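Long-range contacts in probable zinc protease PqqL (Escherichia coli, PDB 6OFS), which probably cleaves peptide bonds in the periplasm as a zinc-dependent metalloendopeptidase of the M16 family: residues 520-525 against 579-584; 544-549 against 604-609; 711-716 against 788-793; 777-782 against 798-803. All coordinates share one frame; numbering follows the deposited sequence.

Contact 1 of 4, residues 520-525 against 579-584; sequences IIAVSN and TLLSVS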
loop_
_atom_site.group_PDB
_atom_site.type_symbol
_atom_site.label_atom_id
_atom_site.label_comp_id
_atom_site.label_asym_id
_atom_site.label_seq_id
_atom_site.Cartn_x
_atom_site.Cartn_y
_atom_site.Cartn_z
ATOM N N ILE A 520 28.469 0.652 -3.051
ATOM C CA ILE A 520 28.287 0.146 -1.703
ATOM C C ILE A 520 27.559 -1.178 -1.844
ATOM O O ILE A 520 26.470 -1.216 -2.422
ATOM C CB ILE A 520 27.561 1.119 -0.733
ATOM C CG1 ILE A 520 28.236 2.517 -0.705
ATOM C CG2 ILE A 520 27.466 0.500 0.692
ATOM C CD1 ILE A 520 27.399 3.659 -0.061
ATOM N N ILE A 521 28.181 -2.269 -1.367
ATOM C CA ILE A 521 27.536 -3.576 -1.339
ATOM C C ILE A 521 27.426 -4.058 0.091
ATOM O O ILE A 521 28.434 -4.403 0.712
ATOM C CB ILE A 521 28.084 -4.673 -2.281
ATOM C CG1 ILE A 521 28.345 -4.134 -3.703
ATOM C CG2 ILE A 521 27.115 -5.874 -2.302
ATOM C CD1 ILE A 521 29.028 -5.112 -4.637
ATOM N N ALA A 522 26.191 -4.085 0.613
ATOM C CA ALA A 522 25.898 -4.611 1.944
ATOM C C ALA A 522 25.767 -6.121 1.738
ATOM O O ALA A 522 25.017 -6.582 0.872
ATOM C CB ALA A 522 24.610 -4.011 2.491
ATOM N N VAL A 523 26.624 -6.868 2.439
ATOM C CA VAL A 523 26.726 -8.323 2.356
ATOM C C VAL A 523 26.296 -8.864 3.691
ATOM O O VAL A 523 26.942 -8.590 4.697
ATOM C CB VAL A 523 28.170 -8.797 1.994
ATOM C CG1 VAL A 523 28.239 -10.317 1.831
ATOM C CG2 VAL A 523 28.712 -8.084 0.751
ATOM N N SER A 524 25.207 -9.622 3.700
ATOM C CA SER A 524 24.675 -10.266 4.906
ATOM C C SER A 524 25.104 -11.731 4.879
ATOM O O SER A 524 25.164 -12.315 3.801
ATOM C CB SER A 524 23.149 -10.167 4.921
ATOM O OG SER A 524 22.575 -10.909 5.983
ATOM N N ASN A 525 25.392 -12.327 6.048
ATOM C CA ASN A 525 25.749 -13.746 6.130
ATOM C C ASN A 525 24.484 -14.645 6.270
ATOM O O ASN A 525 24.583 -15.843 6.554
ATOM C CB ASN A 525 26.791 -14.000 7.233
ATOM C CG ASN A 525 26.333 -13.746 8.657
ATOM O OD1 ASN A 525 25.178 -13.975 9.031
ATOM N ND2 ASN A 525 27.255 -13.299 9.501
ATOM N N THR A 579 22.959 -12.520 1.386
ATOM C CA THR A 579 22.082 -11.568 0.726
ATOM C C THR A 579 22.951 -10.373 0.410
ATOM O O THR A 579 23.715 -9.911 1.267
ATOM C CB THR A 579 20.835 -11.210 1.564
ATOM O OG1 THR A 579 20.210 -12.408 2.039
ATOM C CG2 THR A 579 19.813 -10.385 0.768
ATOM N N LEU A 580 22.874 -9.915 -0.838
ATOM C CA LEU A 580 23.643 -8.770 -1.288
ATOM C C LEU A 580 22.706 -7.624 -1.554
ATOM O O LEU A 580 21.606 -7.831 -2.055
ATOM C CB LEU A 580 24.481 -9.085 -2.543
ATOM C CG LEU A 580 25.311 -10.374 -2.541
ATOM C CD1 LEU A 580 25.967 -10.584 -3.874
ATOM C CD2 LEU A 580 26.362 -10.388 -1.428
ATOM N N LEU A 581 23.119 -6.427 -1.176
ATOM C CA LEU A 581 22.360 -5.226 -1.415
ATOM C C LEU A 581 23.327 -4.268 -2.045
ATOM O O LEU A 581 24.244 -3.789 -1.377
ATOM C CB LEU A 581 21.728 -4.686 -0.122
ATOM C CG LEU A 581 20.988 -3.335 -0.197
ATOM C CD1 LEU A 581 19.837 -3.359 -1.205
ATOM C CD2 LEU A 581 20.495 -2.907 1.185
ATOM N N SER A 582 23.179 -4.071 -3.368
ATOM C CA SER A 582 24.057 -3.214 -4.157
ATOM C C SER A 582 23.460 -1.858 -4.440
ATOM O O SER A 582 22.360 -1.762 -4.977
ATOM C CB SER A 582 24.465 -3.895 -5.458
ATOM O OG SER A 582 25.538 -4.797 -5.255
ATOM N N VAL A 583 24.218 -0.807 -4.106
ATOM C CA VAL A 583 23.845 0.584 -4.327
ATOM C C VAL A 583 25.016 1.337 -4.991
ATOM O O VAL A 583 26.145 1.265 -4.498
ATOM C CB VAL A 583 23.326 1.241 -3.019
ATOM C CG1 VAL A 583 23.396 2.763 -3.069
ATOM C CG2 VAL A 583 21.906 0.775 -2.702
ATOM N N SER A 584 24.738 2.015 -6.132
ATOM C CA SER A 584 25.704 2.809 -6.902
ATOM C C SER A 584 25.392 4.297 -6.756
ATOM O O SER A 584 24.230 4.657 -6.579
ATOM C CB SER A 584 25.684 2.412 -8.376
ATOM O OG SER A 584 24.772 3.186 -9.143
#
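Ile520 and Val583 exchange two backbone hydrogen bonds, the first of three such exchanges that zip together antiparallel neighbours, strands 517-524 and 579-586, in a mixed seven-stranded sheet. The bond from Ile520 N to Val583 O is 2.8 Å long and almost straight, 176° at the hydrogen. Ala522 and Leu581 repeat the pattern, as do Ser524 and Thr579, where the return bond from Thr579 N to Ser524 O stretches to 3.3 Å. In the intervening non-hydrogen-bonded pairs, CA-H groups turn to carbonyls, as where Ile521 CA lies 3.3 Å from Leu581 O.

One face carries Ala522, whose small CB meets Leu581 CB at 3.9 Å while the leucine's own bulk packs on Ile597 of helix 591-602. At the end of that face the compact hydroxyls suit the main chain nearby: Ser524 OG bonds to Leu670 O, and Thr579 OG1 to Lys526 O.

The other face lies under helix 848-862, which Ile521 and Val523 both touch. With CG1 beside the backbone N (chi1 -45°) and CG2 anti to it, both branches of Ile521 lean on the Ser582 hydroxyl, CG1 lying 3.3 Å from OG. Cutting Ile521 back to an alanine would remove both branches and is likely to leave a gap beside Ser582 OG and between the sheet and Ala852 of the helix. Farther along, Val523 and Leu580 lie side by side and point the same way, with Leu580 CD2 3.8 Å from Val523 CG1 and 3.9 Å from its CG2.

Contact 2 of 4, residues 544-549 against 604-609; sequences KAVSGS and STINDN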
loop_
_atom_site.group_PDB
_atom_site.type_symbol
_atom_site.label_atom_id
_atom_site.label_comp_id
_atom_site.label_asym_id
_atom_site.label_seq_id
_atom_site.Cartn_x
_atom_site.Cartn_y
_atom_site.Cartn_z
ATOM N N LYS A 544 12.883 -9.458 -3.903
ATOM C CA LYS A 544 12.665 -8.716 -5.158
ATOM C C LYS A 544 11.461 -7.794 -4.995
ATOM O O LYS A 544 11.526 -6.620 -5.369
ATOM C CB LYS A 544 12.480 -9.648 -6.377
ATOM C CG LYS A 544 13.784 -10.263 -6.900
ATOM C CD LYS A 544 14.602 -9.287 -7.766
ATOM C CE LYS A 544 15.964 -8.985 -7.185
ATOM N NZ LYS A 544 16.524 -7.705 -7.707
ATOM N N ALA A 545 10.401 -8.307 -4.354
ATOM C CA ALA A 545 9.198 -7.553 -4.053
ATOM C C ALA A 545 9.508 -6.331 -3.162
ATOM O O ALA A 545 9.111 -5.216 -3.520
ATOM C CB ALA A 545 8.170 -8.456 -3.391
ATOM N N VAL A 546 10.256 -6.527 -2.049
ATOM C CA VAL A 546 10.612 -5.441 -1.144
ATOM C C VAL A 546 11.509 -4.411 -1.841
ATOM O O VAL A 546 11.307 -3.208 -1.652
ATOM C CB VAL A 546 11.188 -5.943 0.208
ATOM C CG1 VAL A 546 11.580 -4.786 1.112
ATOM C CG2 VAL A 546 10.191 -6.847 0.929
ATOM N N SER A 547 12.444 -4.864 -2.697
ATOM C CA SER A 547 13.357 -3.951 -3.404
ATOM C C SER A 547 12.717 -3.209 -4.587
ATOM O O SER A 547 13.307 -2.256 -5.100
ATOM C CB SER A 547 14.632 -4.668 -3.823
ATOM O OG SER A 547 15.341 -5.079 -2.665
ATOM N N GLY A 548 11.515 -3.615 -4.981
ATOM C CA GLY A 548 10.770 -2.963 -6.051
ATOM C C GLY A 548 9.659 -2.097 -5.501
ATOM O O GLY A 548 8.697 -1.790 -6.208
ATOM N N SER A 549 9.766 -1.731 -4.217
ATOM C CA SER A 549 8.773 -0.935 -3.510
ATOM C C SER A 549 9.410 0.352 -3.044
ATOM O O SER A 549 10.569 0.614 -3.355
ATOM C CB SER A 549 8.240 -1.710 -2.310
ATOM O OG SER A 549 7.818 -3.016 -2.667
ATOM N N SER A 604 12.133 -0.523 5.115
ATOM C CA SER A 604 11.672 -1.267 3.945
ATOM C C SER A 604 10.159 -1.435 3.940
ATOM O O SER A 604 9.532 -1.595 4.995
ATOM C CB SER A 604 12.360 -2.621 3.864
ATOM O OG SER A 604 12.130 -3.431 5.005
ATOM N N THR A 605 9.566 -1.359 2.745
ATOM C CA THR A 605 8.124 -1.507 2.536
ATOM C C THR A 605 7.877 -2.540 1.446
ATOM O O THR A 605 8.792 -2.885 0.690
ATOM C CB THR A 605 7.486 -0.155 2.140
ATOM O OG1 THR A 605 8.024 0.288 0.899
ATOM C CG2 THR A 605 7.655 0.936 3.203
ATOM N N ILE A 606 6.635 -3.002 1.335
ATOM C CA ILE A 606 6.243 -3.956 0.311
ATOM C C ILE A 606 5.019 -3.465 -0.475
ATOM O O ILE A 606 3.976 -3.129 0.112
ATOM C CB ILE A 606 6.069 -5.395 0.884
ATOM C CG1 ILE A 606 6.005 -6.442 -0.256
ATOM C CG2 ILE A 606 4.850 -5.505 1.851
ATOM C CD1 ILE A 606 6.542 -7.813 0.089
ATOM N N ASN A 607 5.150 -3.431 -1.807
ATOM C CA ASN A 607 4.038 -3.121 -2.685
ATOM C C ASN A 607 3.266 -4.450 -2.797
ATOM O O ASN A 607 3.859 -5.506 -3.057
ATOM C CB ASN A 607 4.528 -2.626 -4.047
ATOM C CG ASN A 607 3.424 -2.225 -5.011
ATOM O OD1 ASN A 607 2.537 -3.016 -5.361
ATOM N ND2 ASN A 607 3.466 -0.990 -5.485
ATOM N N ASP A 608 1.960 -4.402 -2.526
ATOM C CA ASP A 608 1.083 -5.570 -2.537
ATOM C C ASP A 608 0.835 -6.129 -3.929
ATOM O O ASP A 608 0.727 -7.347 -4.066
ATOM C CB ASP A 608 -0.222 -5.257 -1.808
ATOM C CG ASP A 608 0.028 -4.910 -0.355
ATOM O OD1 ASP A 608 -0.177 -5.796 0.510
ATOM O OD2 ASP A 608 0.450 -3.755 -0.081
ATOM N N ASN A 609 0.773 -5.259 -4.958
ATOM C CA ASN A 609 0.561 -5.661 -6.352
ATOM C C ASN A 609 1.739 -6.461 -6.916
ATOM O O ASN A 609 1.517 -7.458 -7.612
ATOM C CB ASN A 609 0.248 -4.454 -7.242
ATOM C CG ASN A 609 -1.004 -3.709 -6.834
ATOM O OD1 ASN A 609 -1.010 -2.922 -5.875
ATOM N ND2 ASN A 609 -2.090 -3.941 -7.561
#
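Ser549 meets Asn607 through its hydroxyl: Asn607 N donates to Ser549 OG at 2.8 Å, with 149° at the hydrogen. The same OG gives its own proton to Ala545 O, 2.7 Å away, so one small side chain links the last turn of helix 539-547 to the chain just ahead of helix 608-623. The torsion that sets OG beside its own backbone N (chi1 -51°) lets it meet both partners. Replacing Ser549 by a valine would probably leave Asn607 N without this acceptor and take from Ala545 O one of its two donors.

Apolar contacts flank the bond. Val546 spreads its branches over the 604-606 backbone and side chains: CG1 lies 3.6 Å from Ser604 CB, while CG2 meets Ile606 CD1 at 3.9 Å, the two side chains crossing at about a right angle. Ile606 CD1 also rests on Ala545 CB, the short methyl letting the isoleucine come close to the helix backbone.

Farther out, Gly548 N reaches Ala545 O from the face opposite Ser549 OG. Thr605 OG1 bonds to Gly550 O, fastening the loop after Ser549. Asn607 is the N-cap of helix 608-623, a place that suits asparagine, whose short side chain brings OD1 back to accept, weakly, from Asn609 N. Leu664 of helix 660-668 packs on Val546. Because the hydroxyl acts as donor and acceptor at once, it pairs a carbonyl of one helix's closing turn with an amide at the other's start.

Contact 3 of 4, residues 711-716 against 788-793; sequences GKPLTR and PQAKDI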
loop_
_atom_site.group_PDB
_atom_site.type_symbol
_atom_site.label_atom_id
_atom_site.label_comp_id
_atom_site.label_asym_id
_atom_site.label_seq_id
_atom_site.Cartn_x
_atom_site.Cartn_y
_atom_site.Cartn_z
ATOM N N GLY A 711 22.752 -20.266 8.312
ATOM C CA GLY A 711 22.218 -21.182 7.313
ATOM C C GLY A 711 22.659 -22.627 7.468
ATOM O O GLY A 711 23.817 -22.910 7.801
ATOM N N LYS A 712 21.707 -23.542 7.286
ATOM C CA LYS A 712 21.963 -24.973 7.314
ATOM C C LYS A 712 22.060 -25.396 5.854
ATOM O O LYS A 712 21.115 -25.150 5.094
ATOM C CB LYS A 712 20.826 -25.748 8.022
ATOM C CG LYS A 712 20.799 -25.616 9.545
ATOM C CD LYS A 712 21.862 -26.481 10.231
ATOM C CE LYS A 712 22.005 -26.164 11.698
ATOM N NZ LYS A 712 20.906 -26.761 12.499
ATOM N N PRO A 713 23.194 -25.978 5.399
ATOM C CA PRO A 713 23.252 -26.418 3.991
ATOM C C PRO A 713 22.284 -27.574 3.808
ATOM O O PRO A 713 21.945 -28.252 4.792
ATOM C CB PRO A 713 24.705 -26.878 3.798
ATOM C CG PRO A 713 25.433 -26.511 5.061
ATOM C CD PRO A 713 24.417 -26.358 6.139
ATOM N N LEU A 714 21.823 -27.797 2.567
ATOM C CA LEU A 714 20.912 -28.907 2.281
ATOM C C LEU A 714 21.555 -30.237 2.690
ATOM O O LEU A 714 22.759 -30.422 2.511
ATOM C CB LEU A 714 20.528 -28.951 0.792
ATOM C CG LEU A 714 19.772 -27.756 0.219
ATOM C CD1 LEU A 714 19.767 -27.812 -1.293
ATOM C CD2 LEU A 714 18.348 -27.666 0.762
ATOM N N THR A 715 20.759 -31.123 3.301
ATOM C CA THR A 715 21.202 -32.453 3.718
ATOM C C THR A 715 21.383 -33.234 2.431
ATOM O O THR A 715 20.439 -33.351 1.656
ATOM C CB THR A 715 20.140 -33.104 4.648
ATOM O OG1 THR A 715 20.044 -32.346 5.853
ATOM C CG2 THR A 715 20.440 -34.576 4.972
ATOM N N ARG A 716 22.596 -33.720 2.180
ATOM C CA ARG A 716 22.899 -34.503 0.980
ATOM C C ARG A 716 22.389 -35.925 1.149
ATOM O O ARG A 716 22.414 -36.436 2.271
ATOM C CB ARG A 716 24.404 -34.501 0.715
ATOM C CG ARG A 716 24.890 -33.241 0.008
ATOM C CD ARG A 716 25.293 -32.148 0.964
ATOM N NE ARG A 716 26.053 -31.104 0.284
ATOM C CZ ARG A 716 25.659 -29.842 0.155
ATOM N NH1 ARG A 716 24.502 -29.445 0.668
ATOM N NH2 ARG A 716 26.428 -28.962 -0.476
ATOM N N PRO A 788 31.687 -24.463 0.482
ATOM C CA PRO A 788 32.570 -24.358 1.666
ATOM C C PRO A 788 31.946 -24.780 2.998
ATOM O O PRO A 788 32.609 -25.474 3.776
ATOM C CB PRO A 788 33.007 -22.890 1.676
ATOM C CG PRO A 788 31.995 -22.178 0.852
ATOM C CD PRO A 788 31.497 -23.149 -0.174
ATOM N N GLN A 789 30.678 -24.399 3.246
ATOM C CA GLN A 789 29.967 -24.733 4.487
ATOM C C GLN A 789 29.623 -26.228 4.610
ATOM O O GLN A 789 29.677 -26.782 5.712
ATOM C CB GLN A 789 28.723 -23.848 4.670
ATOM C CG GLN A 789 29.061 -22.495 5.291
ATOM C CD GLN A 789 29.041 -21.319 4.329
ATOM O OE1 GLN A 789 29.285 -21.439 3.111
ATOM N NE2 GLN A 789 28.756 -20.138 4.873
ATOM N N ALA A 790 29.273 -26.874 3.479
ATOM C CA ALA A 790 28.954 -28.297 3.458
ATOM C C ALA A 790 30.222 -29.144 3.433
ATOM O O ALA A 790 30.157 -30.347 3.724
ATOM C CB ALA A 790 28.110 -28.613 2.259
ATOM N N LYS A 791 31.368 -28.507 3.086
ATOM C CA LYS A 791 32.708 -29.090 2.993
ATOM C C LYS A 791 32.742 -30.184 1.931
ATOM O O LYS A 791 33.266 -31.274 2.163
ATOM C CB LYS A 791 33.254 -29.574 4.369
ATOM C CG LYS A 791 33.236 -28.512 5.472
ATOM C CD LYS A 791 33.240 -29.128 6.867
ATOM C CE LYS A 791 32.661 -28.179 7.895
ATOM N NZ LYS A 791 32.537 -28.807 9.241
ATOM N N ASP A 792 32.151 -29.892 0.762
ATOM C CA ASP A 792 32.134 -30.817 -0.366
ATOM C C ASP A 792 32.262 -30.123 -1.721
ATOM O O ASP A 792 31.972 -28.931 -1.838
ATOM C CB ASP A 792 30.910 -31.756 -0.332
ATOM C CG ASP A 792 29.549 -31.095 -0.237
ATOM O OD1 ASP A 792 29.264 -30.190 -1.052
ATOM O OD2 ASP A 792 28.757 -31.512 0.622
ATOM N N ILE A 793 32.713 -30.882 -2.728
ATOM C CA ILE A 793 32.863 -30.472 -4.116
ATOM C C ILE A 793 31.892 -31.337 -4.938
ATOM O O ILE A 793 31.684 -32.513 -4.642
ATOM C CB ILE A 793 34.335 -30.630 -4.607
ATOM C CG1 ILE A 793 35.324 -29.824 -3.740
ATOM C CG2 ILE A 793 34.499 -30.259 -6.089
ATOM C CD1 ILE A 793 36.562 -30.577 -3.359
#
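Arg716 NH2 is shared by two carboxylates: it donates to Asp792 OD1 at 3.1 Å and forms a salt bridge with OD2 of Asp787, at the end of strand 779-787. Its neighbour NE reaches Asp792 OD2 at 2.8 Å, completing a side-on, two-pronged salt bridge. The planes of guanidinium and carboxylate are 29° apart, nearly coplanar, and both oxygens are met on their syn sides, OD1 close to the guanidinium plane and OD2 tilted out of it. A bend at chi2 (90°) folds the arginine back along its own segment, so that NH1 can also donate to Leu714 O at 2.7 Å. With three nitrogens engaged, the group is unlikely to turn freely, and the paired acids probably stabilise its charge.

Ala790 CB sits over one face of the guanidinium, toward its rim, 3.5 Å from Arg716 CZ; a side chain no larger than a methyl lets the planar group come this close. The same methyl packs on Pro713, whose CB is 4.1 Å from Ala790 CB. Proline suits this extended loop, offering a rigid apolar edge.

Residues 788-791 make the tight connection of a beta hairpin. Lys791, with left-handed helical backbone angles (phi 62°), and Asp792 together face Asp787 in a G1 beta bulge. Arg716 thus ties the loop between helix 687-697 and strand 721-728 to the turn joining strands 779-787 and 792-801, with Arg740 of the adjacent strand 733-742 beside it and Tyr642 on the loop's side.

Contact 4 of 4, residues 777-782 against 798-803; sequences AYSVSS and AFTCQP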
loop_
_atom_site.group_PDB
_atom_site.type_symbol
_atom_site.label_atom_id
_atom_site.label_comp_id
_atom_site.label_asym_id
_atom_site.label_seq_id
_atom_site.Cartn_x
_atom_site.Cartn_y
_atom_site.Cartn_z
ATOM N N ALA A 777 27.246 -36.891 -29.009
ATOM C CA ALA A 777 26.311 -36.029 -28.304
ATOM C C ALA A 777 26.128 -34.722 -29.066
ATOM O O ALA A 777 27.019 -34.313 -29.812
ATOM C CB ALA A 777 26.820 -35.755 -26.897
ATOM N N TYR A 778 24.962 -34.087 -28.889
ATOM C CA TYR A 778 24.618 -32.806 -29.501
ATOM C C TYR A 778 25.285 -31.681 -28.716
ATOM O O TYR A 778 25.658 -30.656 -29.287
ATOM C CB TYR A 778 23.089 -32.604 -29.531
ATOM C CG TYR A 778 22.326 -33.718 -30.213
ATOM C CD1 TYR A 778 22.593 -34.069 -31.532
ATOM C CD2 TYR A 778 21.288 -34.377 -29.562
ATOM C CE1 TYR A 778 21.884 -35.086 -32.171
ATOM C CE2 TYR A 778 20.566 -35.389 -30.193
ATOM C CZ TYR A 778 20.871 -35.745 -31.497
ATOM O OH TYR A 778 20.172 -36.741 -32.134
ATOM N N SER A 779 25.427 -31.878 -27.404
ATOM C CA SER A 779 26.069 -30.938 -26.492
ATOM C C SER A 779 26.696 -31.698 -25.323
ATOM O O SER A 779 26.310 -32.829 -25.033
ATOM C CB SER A 779 25.067 -29.893 -25.995
ATOM O OG SER A 779 24.065 -30.446 -25.155
ATOM N N VAL A 780 27.678 -31.085 -24.673
ATOM C CA VAL A 780 28.346 -31.659 -23.505
ATOM C C VAL A 780 28.771 -30.540 -22.558
ATOM O O VAL A 780 29.062 -29.420 -22.994
ATOM C CB VAL A 780 29.478 -32.670 -23.843
ATOM C CG1 VAL A 780 30.771 -31.971 -24.277
ATOM C CG2 VAL A 780 29.721 -33.642 -22.689
ATOM N N SER A 781 28.759 -30.844 -21.259
ATOM C CA SER A 781 29.124 -29.917 -20.207
ATOM C C SER A 781 29.898 -30.615 -19.102
ATOM O O SER A 781 29.680 -31.801 -18.819
ATOM C CB SER A 781 27.886 -29.239 -19.643
ATOM O OG SER A 781 28.301 -28.056 -18.983
ATOM N N SER A 782 30.838 -29.875 -18.512
ATOM C CA SER A 782 31.687 -30.321 -17.410
ATOM C C SER A 782 31.846 -29.128 -16.490
ATOM O O SER A 782 32.611 -28.206 -16.795
ATOM C CB SER A 782 33.035 -30.808 -17.934
ATOM O OG SER A 782 33.832 -31.325 -16.882
ATOM N N ALA A 798 27.119 -33.147 -17.895
ATOM C CA ALA A 798 25.836 -33.121 -18.601
ATOM C C ALA A 798 26.003 -33.295 -20.109
ATOM O O ALA A 798 26.990 -32.843 -20.669
ATOM C CB ALA A 798 25.082 -31.835 -18.297
ATOM N N PHE A 799 25.058 -33.977 -20.759
ATOM C CA PHE A 799 25.066 -34.126 -22.208
ATOM C C PHE A 799 23.687 -34.466 -22.729
ATOM O O PHE A 799 22.857 -34.993 -21.990
ATOM C CB PHE A 799 26.160 -35.098 -22.734
ATOM C CG PHE A 799 26.017 -36.567 -22.408
ATOM C CD1 PHE A 799 25.335 -37.425 -23.268
ATOM C CD2 PHE A 799 26.607 -37.104 -21.268
ATOM C CE1 PHE A 799 25.201 -38.782 -22.964
ATOM C CE2 PHE A 799 26.479 -38.467 -20.971
ATOM C CZ PHE A 799 25.770 -39.294 -21.818
ATOM N N THR A 800 23.431 -34.096 -23.986
ATOM C CA THR A 800 22.199 -34.414 -24.706
ATOM C C THR A 800 22.663 -35.186 -25.920
ATOM O O THR A 800 23.659 -34.809 -26.549
ATOM C CB THR A 800 21.374 -33.170 -25.074
ATOM O OG1 THR A 800 22.178 -32.272 -25.834
ATOM C CG2 THR A 800 20.782 -32.463 -23.862
ATOM N N CYS A 801 21.979 -36.283 -26.232
ATOM C CA CYS A 801 22.364 -37.162 -27.342
ATOM C C CYS A 801 21.127 -37.824 -27.940
ATOM O O CYS A 801 20.004 -37.569 -27.499
ATOM C CB CYS A 801 23.335 -38.217 -26.821
ATOM S SG CYS A 801 22.590 -39.363 -25.625
ATOM N N GLN A 802 21.360 -38.730 -28.898
ATOM C CA GLN A 802 20.341 -39.565 -29.525
ATOM C C GLN A 802 20.002 -40.645 -28.476
ATOM O O GLN A 802 20.933 -41.182 -27.868
ATOM C CB GLN A 802 20.910 -40.217 -30.803
ATOM C CG GLN A 802 19.848 -40.689 -31.790
ATOM C CD GLN A 802 20.392 -41.647 -32.825
ATOM O OE1 GLN A 802 21.573 -41.607 -33.214
ATOM N NE2 GLN A 802 19.532 -42.532 -33.306
ATOM N N PRO A 803 18.706 -40.964 -28.237
ATOM C CA PRO A 803 18.361 -41.946 -27.179
ATOM C C PRO A 803 19.112 -43.285 -27.206
ATOM O O PRO A 803 19.530 -43.765 -26.152
ATOM C CB PRO A 803 16.850 -42.142 -27.345
ATOM C CG PRO A 803 16.380 -40.899 -27.995
ATOM C CD PRO A 803 17.493 -40.396 -28.864
#
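Ser781 and Ala798 exchange backbone hydrogen bonds across strands running antiparallel, the N-to-C directions of the short strand segments 171° apart; Ser781 N lies 2.7 Å from Ala798 O. At the other end Tyr778 N donates to Thr800 O at 2.8 Å, while Thr800 N makes a weak bond to the next residue's carbonyl, Ser779 O.

On one face the hydroxyls of Ser779 and Thr800 bond to each other, OG to OG1, at 2.7 Å. Thr800 OG1 stands between its backbone N and carbonyl carbon (chi1 56°), which turns it to the serine; two small hydroxylated residues suit this partly exposed place. Beside them Ser781 CB and Ala798 CB meet at 4.1 Å.

The opposite face carries Val780 and Phe799. Val780 CG2 touches Phe799 CB at 3.8 Å, and the phenylalanine ring runs on to Leu809 and Leu810 of helix 806-823, where a large hydrophobic group fills the join between sheet and helix. Ala777 CB packs beside Cys801 CB. The Tyr778 ring reaches over obliquely to Cys801 and Gln802, its CE2 3.4 Å from Cys801 C and its OH near Gln802 CB.

Tyr778 and Ser779 together facing Thr800 make a classic beta bulge, here at the open end of the hairpin formed by strands 779-787 and 792-801, at the edge of an M16-family sheet.

Contacts 1 and 2 come first along the chain and interlock, since their segments alternate; their centres are 17 Å apart, and helix 539-547 is the next regular element after strand 517-524. Contacts 3 and 4 follow, also alternating, 28 Å apart between centres. Both use strand 792-801: contact 3 lies at the turn and contact 4 at the open end of one hairpin in a five-stranded sheet. Contact 1 belongs to a separate seven-stranded sheet, yet its nearest atoms come within about 5 Å of contact 3. Together they join strands, helices and loops around two sheets in the later part of the chain, away from the zinc site.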